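Urocanate hydratase (Paenibacillus sp. Soil724D2, PDB 7NED) is a thiourocanate hydratase of bacterial ergothioneine catabolism that binds NAD+ as cofactor and probably adds water to thiourocanate. Local coordinates at residues A[142-146]-A[309-313]. Residues are numbered along the deposited sequence; the frame is centred on the assembly and turned at random.
Sequences IFQSI and IVFDN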
loop_
_atom_site.group_PDB
_atom_site.type_symbol
_atom_site.label_atom_id
_atom_site.label_comp_id
_atom_site.label_asym_id
_atom_site.label_seq_id
_atom_site.Cartn_x
_atom_site.Cartn_y
_atom_site.Cartn_z
ATOM N N ILE A 142 -10.251 24.983 -11.163
ATOM C CA ILE A 142 -11.278 24.308 -11.966
ATOM C C ILE A 142 -12.165 25.333 -12.658
ATOM O O ILE A 142 -12.421 25.243 -13.868
ATOM C CB ILE A 142 -12.125 23.351 -11.106
ATOM C CG1 ILE A 142 -11.294 22.185 -10.586
ATOM C CG2 ILE A 142 -13.339 22.852 -11.917
ATOM C CD1 ILE A 142 -11.978 21.407 -9.447
ATOM N N PHE A 143 -12.706 26.283 -11.879
ATOM C CA PHE A 143 -13.580 27.296 -12.466
ATOM C C PHE A 143 -12.849 28.094 -13.545
ATOM O O PHE A 143 -13.414 28.356 -14.620
ATOM C CB PHE A 143 -14.120 28.223 -11.377
ATOM C CG PHE A 143 -15.099 27.558 -10.432
ATOM C CD1 PHE A 143 -15.769 26.404 -10.797
ATOM C CD2 PHE A 143 -15.356 28.100 -9.190
ATOM C CE1 PHE A 143 -16.678 25.789 -9.915
ATOM C CE2 PHE A 143 -16.264 27.485 -8.305
ATOM C CZ PHE A 143 -16.916 26.326 -8.678
ATOM N N GLN A 144 -11.571 28.438 -13.313
ATOM C CA GLN A 144 -10.835 29.215 -14.317
ATOM C C GLN A 144 -10.546 28.399 -15.572
ATOM O O GLN A 144 -10.582 28.943 -16.685
ATOM C CB GLN A 144 -9.534 29.786 -13.751
ATOM C CG GLN A 144 -9.762 30.922 -12.723
ATOM C CD GLN A 144 -10.454 32.165 -13.302
ATOM O OE1 GLN A 144 -11.613 32.111 -13.731
ATOM N NE2 GLN A 144 -9.759 33.294 -13.278
ATOM N N SER A 145 -10.232 27.106 -15.415
ATOM C CA SER A 145 -10.053 26.231 -16.567
ATOM C C SER A 145 -11.328 26.156 -17.404
ATOM O O SER A 145 -11.294 26.268 -18.636
ATOM C CB SER A 145 -9.611 24.840 -16.089
ATOM O OG SER A 145 -9.534 23.957 -17.194
ATOM N N ILE A 146 -12.469 25.988 -16.744
ATOM C CA ILE A 146 -13.750 26.011 -17.445
ATOM C C ILE A 146 -13.938 27.340 -18.170
ATOM O O ILE A 146 -14.393 27.373 -19.321
ATOM C CB ILE A 146 -14.892 25.738 -16.448
ATOM C CG1 ILE A 146 -14.822 24.288 -15.943
ATOM C CG2 ILE A 146 -16.260 26.089 -17.057
ATOM C CD1 ILE A 146 -15.844 23.993 -14.813
ATOM N N ILE A 309 -22.035 23.196 -18.444
ATOM C CA ILE A 309 -20.782 22.486 -18.221
ATOM C C ILE A 309 -20.941 21.775 -16.875
ATOM O O ILE A 309 -20.971 22.420 -15.823
ATOM C CB ILE A 309 -19.580 23.438 -18.213
ATOM C CG1 ILE A 309 -19.485 24.248 -19.516
ATOM C CG2 ILE A 309 -18.281 22.656 -17.996
ATOM C CD1 ILE A 309 -19.508 23.397 -20.759
ATOM N N VAL A 310 -21.003 20.457 -16.895
ATOM C CA VAL A 310 -21.333 19.675 -15.712
ATOM C C VAL A 310 -20.141 18.792 -15.352
ATOM O O VAL A 310 -19.503 18.206 -16.233
ATOM C CB VAL A 310 -22.604 18.837 -15.980
ATOM C CG1 VAL A 310 -23.002 17.948 -14.773
ATOM C CG2 VAL A 310 -23.763 19.760 -16.451
ATOM N N PHE A 311 -19.815 18.716 -14.060
ATOM C CA PHE A 311 -18.680 17.874 -13.706
ATOM C C PHE A 311 -18.801 17.383 -12.273
ATOM O O PHE A 311 -19.499 17.958 -11.437
ATOM C CB PHE A 311 -17.332 18.601 -13.927
ATOM C CG PHE A 311 -17.088 19.723 -12.963
ATOM C CD1 PHE A 311 -16.355 19.511 -11.795
ATOM C CD2 PHE A 311 -17.624 20.974 -13.196
ATOM C CE1 PHE A 311 -16.131 20.544 -10.886
ATOM C CE2 PHE A 311 -17.407 22.039 -12.303
ATOM C CZ PHE A 311 -16.655 21.822 -11.132
ATOM N N ASP A 312 -18.128 16.256 -12.040
ATOM C CA ASP A 312 -17.985 15.642 -10.727
ATOM C C ASP A 312 -16.805 16.289 -10.006
ATOM O O ASP A 312 -15.698 16.389 -10.560
ATOM C CB ASP A 312 -17.778 14.131 -10.944
ATOM C CG ASP A 312 -17.622 13.333 -9.661
ATOM O OD1 ASP A 312 -17.116 13.868 -8.655
ATOM O OD2 ASP A 312 -17.966 12.121 -9.703
ATOM N N ASN A 313 -17.046 16.755 -8.777
ATOM C CA ASN A 313 -16.042 17.514 -8.044
ATOM C C ASN A 313 -15.281 16.634 -7.057
ATOM O O ASN A 313 -14.767 17.118 -6.041
ATOM C CB ASN A 313 -16.693 18.710 -7.343
ATOM C CG ASN A 313 -15.748 19.878 -7.158
ATOM O OD1 ASN A 313 -14.572 19.835 -7.539
ATOM N ND2 ASN A 313 -16.268 20.952 -6.547
#
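F311 and N313, which both meet I142, flank D312, whose OD1 takes the backbone N-H of G314, closing an Asx turn, and that of N315 as well, while its OD2 pairs with R318. That grip holds the backbone just after D312; the contact itself is apolar, with no hydrogen bond crossing it. F311 does most of the work. Its CG sits between the backbone N and the carbonyl carbon (chi1 69°), and the ring reaches out to the helix. I142 lays its CG2 branch 3.6 Å from F311 CZ, and one turn on, I146 brings CD1 to 3.5 Å from F311 CE2. F143 arrives at the edge of the F311 ring, its CE1 4.1 Å from F311 CZ, with the two side chains crossing nearly at right angles. Cutting F311 back to an alanine is likely to open a gap here, leaving I142 CG2 and I146 CD1 without their shared partner. At one end, I142 CD1 rests 3.6 Å from N313 OD1, and the N313 side chain is about 6 Å from the bound NAD; at the other, the CG2 methyls of I146 and I309 meet. In this Rossmann-like domain the 142-146 turn of helix 133-150 runs at 147° to strand 309-312, closer to antiparallel than parallel, beside helix 335-344. The strand lies between 250-251 and 333-334 in the parallel sheet, and V310 points away, onto helix 282-305.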